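Local structure of 3-hydroxyisobutyrate dehydrogenase family protein (Geobacter sulfurreducens, 3PDU) at residues A[113-118]-A[138-143]; A[229-234]-A[275-280]; A[263-268]-A[279-284]. The protein probably reduces succinic semialdehyde to gamma-hydroxybutyrate with an NADP cofactor, as a member of the beta-hydroxyacid dehydrogenase family. All coordinates share one frame; numbering follows the deposited sequence.

Interaction 1: residues A[113-118]-A[138-143]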
loop_
_atom_site.group_PDB
_atom_site.type_symbol
_atom_site.label_atom_id
_atom_site.label_comp_id
_atom_site.label_asym_id
_atom_site.label_seq_id
_atom_site.Cartn_x
_atom_site.Cartn_y
_atom_site.Cartn_z
ATOM N N GLY A 113 40.074 -18.800 11.448
ATOM C CA GLY A 113 41.260 -18.030 11.767
ATOM C C GLY A 113 41.485 -16.820 10.876
ATOM O O GLY A 113 42.576 -16.259 10.860
ATOM N N GLY A 114 40.456 -16.415 10.134
ATOM C CA GLY A 114 40.545 -15.229 9.303
ATOM C C GLY A 114 40.009 -14.032 10.063
ATOM O O GLY A 114 39.491 -14.187 11.164
ATOM N N ARG A 115 40.165 -12.833 9.508
ATOM C CA ARG A 115 39.480 -11.663 10.056
ATOM C C ARG A 115 38.394 -11.228 9.092
ATOM O O ARG A 115 38.580 -11.321 7.873
ATOM C CB ARG A 115 40.468 -10.514 10.300
ATOM C CG ARG A 115 41.551 -10.832 11.333
ATOM C CD ARG A 115 42.546 -9.685 11.459
ATOM N NE ARG A 115 43.334 -9.514 10.242
ATOM C CZ ARG A 115 43.951 -8.387 9.901
ATOM N NH1 ARG A 115 43.864 -7.320 10.681
ATOM N NH2 ARG A 115 44.653 -8.323 8.773
ATOM N N PHE A 116 37.264 -10.767 9.633
ATOM C CA PHE A 116 36.117 -10.382 8.818
ATOM C C PHE A 116 35.660 -8.953 9.085
ATOM O O PHE A 116 35.583 -8.492 10.234
ATOM C CB PHE A 116 34.914 -11.324 9.008
ATOM C CG PHE A 116 33.709 -10.921 8.186
ATOM C CD1 PHE A 116 33.674 -11.172 6.819
ATOM C CD2 PHE A 116 32.631 -10.263 8.772
ATOM C CE1 PHE A 116 32.580 -10.786 6.048
ATOM C CE2 PHE A 116 31.530 -9.888 8.014
ATOM C CZ PHE A 116 31.507 -10.143 6.650
ATOM N N LEU A 117 35.346 -8.262 8.002
ATOM C CA LEU A 117 34.750 -6.937 8.071
ATOM C C LEU A 117 33.676 -6.863 7.006
ATOM O O LEU A 117 33.906 -7.293 5.875
ATOM C CB LEU A 117 35.829 -5.890 7.763
ATOM C CG LEU A 117 35.471 -4.415 7.909
ATOM C CD1 LEU A 117 35.409 -4.054 9.389
ATOM C CD2 LEU A 117 36.523 -3.561 7.197
ATOM N N GLU A 118 32.498 -6.342 7.343
ATOM C CA GLU A 118 31.514 -6.068 6.301
ATOM C C GLU A 118 31.713 -4.608 5.936
ATOM O O GLU A 118 32.052 -3.795 6.795
ATOM C CB GLU A 118 30.082 -6.339 6.787
ATOM C CG GLU A 118 29.582 -5.380 7.874
ATOM C CD GLU A 118 28.124 -5.615 8.254
ATOM O OE1 GLU A 118 27.470 -6.482 7.635
ATOM O OE2 GLU A 118 27.630 -4.936 9.181
ATOM N N ALA A 138 31.782 -2.422 9.369
ATOM C CA ALA A 138 31.531 -2.949 10.716
ATOM C C ALA A 138 32.217 -4.303 10.854
ATOM O O ALA A 138 32.233 -5.101 9.914
ATOM C CB ALA A 138 30.015 -3.082 10.985
ATOM N N GLY A 139 32.792 -4.557 12.025
ATOM C CA GLY A 139 33.513 -5.790 12.269
ATOM C C GLY A 139 34.925 -5.519 12.766
ATOM O O GLY A 139 35.160 -4.577 13.521
ATOM N N ASP A 140 35.872 -6.329 12.314
ATOM C CA ASP A 140 37.220 -6.340 12.887
ATOM C C ASP A 140 37.966 -5.013 12.713
ATOM O O ASP A 140 38.244 -4.593 11.595
ATOM C CB ASP A 140 38.026 -7.499 12.300
ATOM C CG ASP A 140 39.382 -7.654 12.954
ATOM O OD1 ASP A 140 40.231 -6.759 12.789
ATOM O OD2 ASP A 140 39.597 -8.671 13.635
ATOM N N GLN A 141 38.303 -4.367 13.828
ATOM C CA GLN A 141 38.938 -3.050 13.796
ATOM C C GLN A 141 40.350 -3.060 13.203
ATOM O O GLN A 141 40.726 -2.138 12.484
ATOM C CB GLN A 141 38.969 -2.426 15.198
ATOM C CG GLN A 141 37.730 -1.620 15.557
ATOM C CD GLN A 141 37.843 -0.154 15.146
ATOM O OE1 GLN A 141 38.733 0.229 14.380
ATOM N NE2 GLN A 141 36.940 0.674 15.664
ATOM N N SER A 142 41.134 -4.088 13.516
ATOM C CA SER A 142 42.472 -4.199 12.949
ATOM C C SER A 142 42.403 -4.338 11.426
ATOM O O SER A 142 43.250 -3.796 10.707
ATOM C CB SER A 142 43.257 -5.364 13.570
ATOM O OG SER A 142 42.777 -6.624 13.116
ATOM N N LEU A 143 41.398 -5.048 10.929
ATOM C CA LEU A 143 41.248 -5.189 9.475
ATOM C C LEU A 143 40.794 -3.870 8.834
ATOM O O LEU A 143 41.277 -3.484 7.764
ATOM C CB LEU A 143 40.283 -6.322 9.122
ATOM C CG LEU A 143 39.983 -6.591 7.635
ATOM C CD1 LEU A 143 41.265 -6.766 6.811
ATOM C CD2 LEU A 143 39.081 -7.829 7.492
#
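R115 reaches across to the first turn of helix 141-146 and hands one N-H to S142: NH1 lies 2.8 Å from S142 OG, and the hydroxyl sits in the guanidinium plane. L143 CB rests over one face of the same group, displaced toward its rim. The bend of the arginine chain at chi3 (-67°) turns the guanidinium onto these two residues, while its CG and CD pass beside the D140 carboxylate, whose plane stands at 89° to that of the guanidinium. Toward D140 the charge is met only at a remove. R115 NH1 and D140 OD1 are 4.2 Å apart, too far for a salt bridge, and S142 OG mediates, donating to D140 OD1 on its syn lone pair at 2.6 Å. The same oxygen accepts L143 N on its anti side, so D140 acts as the N-cap of the helix. The direct salt-bridge partner of R115 NH1 is D146, beyond the contact, and NE bonds to G88 O.

Beneath these polar ends the two strands run antiparallel, 115-122 against 133-139, in the outer part of the nucleotide-binding sheet of the N-terminal, Rossmann-type domain. E118 and A138 form a hydrogen-bonded pair, with E118 N to A138 O at 2.9 Å and the reciprocal bond equally long; D140 N then reaches F116 O just past the strand end. G139, opposite L117, has no side chain, and a CB there would collide with F116 O. L117, its CG anti to the backbone N (chi1 -174°), drops CD1 to 3.4 Å from A138 O and sets CB against L143 CD2. On the other face E118 lays CG and OE2 alongside A138 CB, its carboxylate held by S102 and by the backbone amides of G165 and A168.

Interaction 2: residues A[229-234]-A[275-280]. With NAP (NADP nicotinamide-adenine-dinucleotide phosphate), chain I.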
loop_
_atom_site.group_PDB
_atom_site.type_symbol
_atom_site.label_atom_id
_atom_site.label_comp_id
_atom_site.label_asym_id
_atom_site.label_seq_id
_atom_site.Cartn_x
_atom_site.Cartn_y
_atom_site.Cartn_z
ATOM N N PRO A 229 19.932 3.464 -18.945
ATOM C CA PRO A 229 21.228 2.779 -18.899
ATOM C C PRO A 229 21.585 2.447 -17.448
ATOM O O PRO A 229 21.401 3.270 -16.549
ATOM C CB PRO A 229 22.195 3.810 -19.477
ATOM C CG PRO A 229 21.522 5.132 -19.233
ATOM C CD PRO A 229 20.055 4.871 -19.360
ATOM N N THR A 230 22.088 1.239 -17.219
ATOM C CA THR A 230 22.138 0.704 -15.863
ATOM C C THR A 230 23.276 1.244 -15.011
ATOM O O THR A 230 24.444 1.005 -15.312
ATOM C CB THR A 230 22.222 -0.828 -15.895
ATOM O OG1 THR A 230 21.173 -1.334 -16.728
ATOM C CG2 THR A 230 22.075 -1.398 -14.491
ATOM N N SER A 231 22.935 1.976 -13.948
ATOM C CA SER A 231 23.921 2.297 -12.914
ATOM C C SER A 231 23.729 1.384 -11.706
ATOM O O SER A 231 24.681 0.815 -11.188
ATOM C CB SER A 231 23.839 3.761 -12.481
ATOM O OG SER A 231 24.355 4.607 -13.499
ATOM N N PHE A 232 22.485 1.261 -11.259
ATOM C CA PHE A 232 22.153 0.354 -10.169
ATOM C C PHE A 232 21.003 -0.510 -10.676
ATOM O O PHE A 232 19.911 0.000 -10.935
ATOM C CB PHE A 232 21.750 1.163 -8.929
ATOM C CG PHE A 232 21.318 0.329 -7.752
ATOM C CD1 PHE A 232 22.015 -0.812 -7.394
ATOM C CD2 PHE A 232 20.238 0.725 -6.971
ATOM C CE1 PHE A 232 21.628 -1.565 -6.281
ATOM C CE2 PHE A 232 19.848 -0.010 -5.858
ATOM C CZ PHE A 232 20.536 -1.160 -5.516
ATOM N N PRO A 233 21.268 -1.811 -10.890
ATOM C CA PRO A 233 20.273 -2.701 -11.504
ATOM C C PRO A 233 18.970 -2.719 -10.718
ATOM O O PRO A 233 18.989 -2.802 -9.490
ATOM C CB PRO A 233 20.951 -4.073 -11.464
ATOM C CG PRO A 233 22.426 -3.741 -11.526
ATOM C CD PRO A 233 22.550 -2.504 -10.649
ATOM N N LEU A 234 17.851 -2.608 -11.424
ATOM C CA LEU A 234 16.545 -2.604 -10.773
ATOM C C LEU A 234 16.359 -3.839 -9.881
ATOM O O LEU A 234 15.838 -3.739 -8.764
ATOM C CB LEU A 234 15.430 -2.506 -11.827
ATOM C CG LEU A 234 14.023 -2.265 -11.281
ATOM C CD1 LEU A 234 13.277 -1.322 -12.208
ATOM C CD2 LEU A 234 13.278 -3.583 -11.128
ATOM N N ASP A 275 17.067 -5.726 -15.447
ATOM C CA ASP A 275 18.471 -5.396 -15.712
ATOM C C ASP A 275 18.696 -3.944 -16.153
ATOM O O ASP A 275 19.818 -3.553 -16.471
ATOM C CB ASP A 275 19.076 -6.361 -16.741
ATOM C CG ASP A 275 19.265 -7.765 -16.179
ATOM O OD1 ASP A 275 19.778 -7.897 -15.049
ATOM O OD2 ASP A 275 18.916 -8.734 -16.874
ATOM N N GLU A 276 17.633 -3.149 -16.170
ATOM C CA GLU A 276 17.764 -1.731 -16.464
ATOM C C GLU A 276 18.099 -0.984 -15.176
ATOM O O GLU A 276 18.102 -1.574 -14.105
ATOM C CB GLU A 276 16.466 -1.201 -17.067
ATOM C CG GLU A 276 16.153 -1.792 -18.452
ATOM C CD GLU A 276 14.764 -1.420 -18.929
ATOM O OE1 GLU A 276 14.489 -0.215 -19.109
ATOM O OE2 GLU A 276 13.943 -2.335 -19.127
ATOM N N ASP A 277 18.397 0.307 -15.270
ATOM C CA ASP A 277 18.608 1.082 -14.054
ATOM C C ASP A 277 17.353 1.040 -13.187
ATOM O O ASP A 277 16.228 0.957 -13.709
ATOM C CB ASP A 277 18.933 2.536 -14.388
ATOM C CG ASP A 277 19.452 3.296 -13.177
ATOM O OD1 ASP A 277 20.605 3.042 -12.778
ATOM O OD2 ASP A 277 18.704 4.131 -12.630
ATOM N N PHE A 278 17.521 1.140 -11.867
ATOM C CA PHE A 278 16.353 1.125 -10.986
ATOM C C PHE A 278 15.357 2.248 -11.251
ATOM O O PHE A 278 14.187 2.142 -10.869
ATOM C CB PHE A 278 16.733 1.019 -9.492
ATOM C CG PHE A 278 17.194 2.310 -8.857
ATOM C CD1 PHE A 278 16.438 2.900 -7.840
ATOM C CD2 PHE A 278 18.411 2.888 -9.204
ATOM C CE1 PHE A 278 16.871 4.061 -7.205
ATOM C CE2 PHE A 278 18.858 4.063 -8.580
ATOM C CZ PHE A 278 18.074 4.655 -7.579
ATOM N N ALA A 279 15.789 3.307 -11.929
ATOM C CA ALA A 279 14.853 4.370 -12.308
ATOM C C ALA A 279 13.752 3.834 -13.231
ATOM O O ALA A 279 12.684 4.439 -13.379
ATOM C CB ALA A 279 15.593 5.547 -12.980
ATOM N N ALA A 280 14.018 2.695 -13.854
ATOM C CA ALA A 280 13.073 2.109 -14.793
ATOM C C ALA A 280 11.773 1.639 -14.137
ATOM O O ALA A 280 10.856 1.204 -14.828
ATOM C CB ALA A 280 13.733 0.975 -15.571
HETATM P PA NAP I . 26.052 -6.985 -10.741
HETATM O O1A NAP I . 24.766 -7.653 -11.001
HETATM O O2A NAP I . 26.578 -6.236 -11.895
HETATM O O5B NAP I . 27.146 -8.013 -10.204
HETATM C C5B NAP I . 26.875 -9.063 -9.312
HETATM C C4B NAP I . 28.173 -9.845 -9.112
HETATM O O4B NAP I . 27.906 -10.973 -8.289
HETATM C C3B NAP I . 28.753 -10.398 -10.421
HETATM O O3B NAP I . 30.162 -10.446 -10.282
HETATM C C2B NAP I . 28.219 -11.821 -10.452
HETATM O O2B NAP I . 29.004 -12.766 -11.135
HETATM C C1B NAP I . 28.272 -12.142 -8.974
HETATM N N9A NAP I . 27.387 -13.250 -8.598
HETATM C C8A NAP I . 26.019 -13.287 -8.600
HETATM N N7A NAP I . 25.645 -14.518 -8.160
HETATM C C5A NAP I . 26.746 -15.239 -7.867
HETATM C C6A NAP I . 26.928 -16.525 -7.379
HETATM N N6A NAP I . 25.874 -17.300 -7.097
HETATM N N1A NAP I . 28.211 -16.984 -7.193
HETATM C C2A NAP I . 29.300 -16.180 -7.473
HETATM N N3A NAP I . 29.109 -14.903 -7.956
HETATM C C4A NAP I . 27.850 -14.448 -8.147
HETATM O O3 NAP I . 25.785 -6.061 -9.461
HETATM P PN NAP I . 26.500 -4.755 -8.875
HETATM O O1N NAP I . 25.691 -3.588 -9.269
HETATM O O2N NAP I . 27.960 -4.856 -9.131
HETATM O O5D NAP I . 26.195 -5.049 -7.325
HETATM C C5D NAP I . 27.056 -5.790 -6.488
HETATM C C4D NAP I . 26.614 -5.503 -5.059
HETATM O O4D NAP I . 26.778 -4.126 -4.782
HETATM C C3D NAP I . 25.125 -5.781 -4.880
HETATM O O3D NAP I . 24.925 -6.227 -3.548
HETATM C C2D NAP I . 24.469 -4.425 -5.035
HETATM O O2D NAP I . 23.224 -4.334 -4.356
HETATM C C1D NAP I . 25.546 -3.568 -4.381
HETATM N N1N NAP I . 25.566 -2.154 -4.755
HETATM C C2N NAP I . 25.343 -1.760 -6.045
HETATM C C3N NAP I . 25.398 -0.403 -6.378
HETATM C C7N NAP I . 25.186 0.065 -7.800
HETATM O O7N NAP I . 24.873 1.408 -8.005
HETATM N N7N NAP I . 25.265 -0.771 -8.839
HETATM C C4N NAP I . 25.688 0.531 -5.385
HETATM C C5N NAP I . 25.936 0.119 -4.075
HETATM C C6N NAP I . 25.885 -1.238 -3.776
HETATM P P2B NAP I . 28.715 -13.087 -12.687
HETATM O O1X NAP I . 29.209 -14.489 -12.885
HETATM O O2X NAP I . 27.232 -12.950 -12.957
HETATM O O3X NAP I . 29.459 -12.110 -13.549
#
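S231 and F232 present consecutive backbone amides to one carboxylate oxygen, D277 OD1, while the S231 carbonyl faces the cofactor. NADP gives its carboxamide N7N to S231 O at 2.9 Å, and F232 lies against the same amide, its CD1 3.3 Å from C7N of NADP. P233 adds its CD, 3.6 Å from the phosphate oxygen O1N of NADP.

Behind it, D277 fixes the turn of the loop. With CG anti to the backbone N (chi1 -168°), its carboxylate is brought up to the amides of S231 and F232, and OD1 accepts S231 N at 2.8 Å and F232 N at 3.0 Å, both on its anti side, F232 N the more tilted from the carboxylate plane. OD2 takes A279 N from above that plane, closing an Asx turn, and has a salt bridge to K219 besides. Were D277 an alanine, the amides of S231 and F232 would probably lose their common acceptor and K219 its charge partner, and the loop beside the nicotinamide would be freer to shift.

Further out, the ring of F232 directs an edge at the face of F278 in a T-shaped pair, centroids 5.3 Å apart and planes at 67°. Two backbone bonds hold the segments together beside this pair: F278 N bonds to F232 O, and L234 N, in the first turn of helix 234-251, bonds to E276 O. T230 OG1 donates to D275 O at 2.6 Å, in the carbonyl plane. L234 extends CD1 toward A280, 4.1 Å from its CB. M178 and M182 of the long helix 166-194 cover the two phenylalanines. In this way a loop of the all-helical C-terminal domain, braced by the segment 275-280, supplies one wall of the nicotinamide pocket, as expected of the beta-hydroxyacid dehydrogenases, whose cofactor lies between the two domains.

Interaction 3: residues A[263-268]-A[279-284]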
loop_
_atom_site.group_PDB
_atom_site.type_symbol
_atom_site.label_atom_id
_atom_site.label_comp_id
_atom_site.label_asym_id
_atom_site.label_seq_id
_atom_site.Cartn_x
_atom_site.Cartn_y
_atom_site.Cartn_z
ATOM N N GLU A 263 6.699 -3.800 -3.682
ATOM C CA GLU A 263 5.804 -4.408 -4.676
ATOM C C GLU A 263 5.819 -3.685 -6.024
ATOM O O GLU A 263 5.692 -4.326 -7.070
ATOM C CB GLU A 263 4.368 -4.549 -4.146
ATOM C CG GLU A 263 4.286 -5.299 -2.821
ATOM C CD GLU A 263 4.911 -6.687 -2.872
ATOM O OE1 GLU A 263 4.552 -7.471 -3.775
ATOM O OE2 GLU A 263 5.769 -6.997 -2.006
ATOM N N SER A 264 5.981 -2.364 -6.022
ATOM C CA SER A 264 6.077 -1.661 -7.305
ATOM C C SER A 264 7.327 -2.085 -8.066
ATOM O O SER A 264 7.292 -2.253 -9.288
ATOM C CB SER A 264 6.048 -0.140 -7.132
ATOM O OG SER A 264 4.760 0.269 -6.706
ATOM N N PHE A 265 8.431 -2.259 -7.347
ATOM C CA PHE A 265 9.658 -2.742 -7.991
ATOM C C PHE A 265 9.522 -4.183 -8.482
ATOM O O PHE A 265 10.110 -4.555 -9.501
ATOM C CB PHE A 265 10.874 -2.583 -7.079
ATOM C CG PHE A 265 11.486 -1.219 -7.151
ATOM C CD1 PHE A 265 12.306 -0.878 -8.219
ATOM C CD2 PHE A 265 11.216 -0.267 -6.180
ATOM C CE1 PHE A 265 12.864 0.388 -8.306
ATOM C CE2 PHE A 265 11.777 1.005 -6.260
ATOM C CZ PHE A 265 12.598 1.326 -7.327
ATOM N N LYS A 266 8.742 -4.991 -7.768
ATOM C CA LYS A 266 8.450 -6.333 -8.262
ATOM C C LYS A 266 7.660 -6.259 -9.562
ATOM O O LYS A 266 7.903 -7.049 -10.473
ATOM C CB LYS A 266 7.706 -7.181 -7.217
ATOM C CG LYS A 266 8.569 -7.589 -6.018
ATOM C CD LYS A 266 7.737 -8.440 -5.029
ATOM C CE LYS A 266 8.425 -8.564 -3.656
ATOM N NZ LYS A 266 7.474 -9.201 -2.660
ATOM N N ARG A 267 6.721 -5.319 -9.664
ATOM C CA ARG A 267 5.981 -5.152 -10.916
ATOM C C ARG A 267 6.935 -4.834 -12.058
ATOM O O ARG A 267 6.776 -5.350 -13.171
ATOM C CB ARG A 267 4.906 -4.055 -10.824
ATOM C CG ARG A 267 3.702 -4.386 -9.943
ATOM C CD ARG A 267 2.632 -3.281 -9.994
ATOM N NE ARG A 267 3.003 -2.091 -9.218
ATOM C CZ ARG A 267 2.566 -0.859 -9.474
ATOM N NH1 ARG A 267 1.746 -0.642 -10.497
ATOM N NH2 ARG A 267 2.953 0.162 -8.716
ATOM N N ALA A 268 7.907 -3.961 -11.797
ATOM C CA ALA A 268 8.863 -3.581 -12.831
ATOM C C ALA A 268 9.743 -4.753 -13.273
ATOM O O ALA A 268 10.029 -4.901 -14.465
ATOM C CB ALA A 268 9.718 -2.397 -12.381
ATOM N N ALA A 279 15.789 3.307 -11.929
ATOM C CA ALA A 279 14.853 4.370 -12.308
ATOM C C ALA A 279 13.752 3.834 -13.231
ATOM O O ALA A 279 12.684 4.439 -13.379
ATOM C CB ALA A 279 15.593 5.547 -12.980
ATOM N N ALA A 280 14.018 2.695 -13.854
ATOM C CA ALA A 280 13.073 2.109 -14.793
ATOM C C ALA A 280 11.773 1.639 -14.137
ATOM O O ALA A 280 10.856 1.204 -14.828
ATOM C CB ALA A 280 13.733 0.975 -15.571
ATOM N N VAL A 281 11.679 1.724 -12.812
ATOM C CA VAL A 281 10.395 1.466 -12.164
ATOM C C VAL A 281 9.351 2.428 -12.735
ATOM O O VAL A 281 8.168 2.143 -12.746
ATOM C CB VAL A 281 10.478 1.602 -10.621
ATOM C CG1 VAL A 281 10.748 3.046 -10.216
ATOM C CG2 VAL A 281 9.196 1.080 -9.970
ATOM N N PHE A 282 9.809 3.570 -13.229
ATOM C CA PHE A 282 8.917 4.525 -13.879
ATOM C C PHE A 282 8.086 3.873 -14.981
ATOM O O PHE A 282 6.950 4.270 -15.244
ATOM C CB PHE A 282 9.750 5.668 -14.448
ATOM C CG PHE A 282 8.954 6.713 -15.160
ATOM C CD1 PHE A 282 8.075 7.530 -14.466
ATOM C CD2 PHE A 282 9.131 6.924 -16.524
ATOM C CE1 PHE A 282 7.365 8.523 -15.127
ATOM C CE2 PHE A 282 8.418 7.911 -17.187
ATOM C CZ PHE A 282 7.540 8.713 -16.491
ATOM N N ARG A 283 8.656 2.871 -15.634
ATOM C CA ARG A 283 7.974 2.230 -16.753
ATOM C C ARG A 283 6.722 1.442 -16.354
ATOM O O ARG A 283 5.911 1.101 -17.208
ATOM C CB ARG A 283 8.945 1.366 -17.563
ATOM C CG ARG A 283 10.012 2.214 -18.250
ATOM C CD ARG A 283 11.013 1.371 -19.003
ATOM N NE ARG A 283 10.501 0.980 -20.310
ATOM C CZ ARG A 283 11.237 0.399 -21.251
ATOM N NH1 ARG A 283 12.521 0.141 -21.020
ATOM N NH2 ARG A 283 10.689 0.074 -22.418
ATOM N N VAL A 284 6.550 1.167 -15.066
ATOM C CA VAL A 284 5.309 0.546 -14.613
ATOM C C VAL A 284 4.455 1.513 -13.797
ATOM O O VAL A 284 3.354 1.165 -13.381
ATOM C CB VAL A 284 5.524 -0.775 -13.820
ATOM C CG1 VAL A 284 6.253 -1.802 -14.681
ATOM C CG2 VAL A 284 6.261 -0.522 -12.494
#
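F265 offers one face of its ring to V281, whose CG2 stands above the centre, 4.1 Å from the centroid and 11° off the ring normal. This is a CH-pi contact, and the approach of the two side chains is close to a right angle. Near the ring's rim, CE1 comes to 3.5 Å from V281 CB; CG2 covers the centre while CG1 hangs past the rim beside CZ. The second flat group, the R267 guanidinium, has S264 OG at its edge: NH2 donates to the hydroxyl one turn back in the same helix, almost in the guanidinium plane.

Both belong to helix 256-270 of the all-helical C-terminal domain, against which the chain's last helical segment, 3-10 at 279-281 and running on into the short helix 282-285, is packed. The union is apolar. A268 meets both valines through its CB, 3.9 Å from V281 CA and equally near V284 CG2, so the two valines, three residues apart on one side of their segment, both close on its methyl. V281 has CG2 anti to its backbone N (chi1 67° for CG1), which carries that methyl over the ring and toward S264 O.

Around the contact, M237 and L241 of helix 234-251 also pack on F265, and M182 of helix 166-194 packs on V281. R267 lies where subunits meet, beside P254 of a second subunit and H256 of a fourth; E263 OE1 accepts a hydrogen bond from L255 N of that second subunit. At the outer end V284 turns its two methyls onto the helix backbone, CG2 3.8 Å from S264 O and CG1 3.7 Å from A268 CA.

How the interactions relate
Read from the N terminus, interaction 1 comes first and closes a short excursion: strand 115-122 leads through helix 125-130 and back along strand 133-139, all within the nucleotide-binding domain. It is finished before the others open, with its centre about 32 Å from that of interaction 2. Interaction 2 then closes a long helical loop, 229-234 to 275-280, and interaction 3 closes a shorter one that opens late within that loop, at 263-268, and ends just past it, at 279-284, so the two overlap, sharing A279 and A280, rather than nest. They touch through L234 against F265 and V281, and through the E276-R283 salt bridge, joining the cofactor-facing loop to the subunit-facing helix.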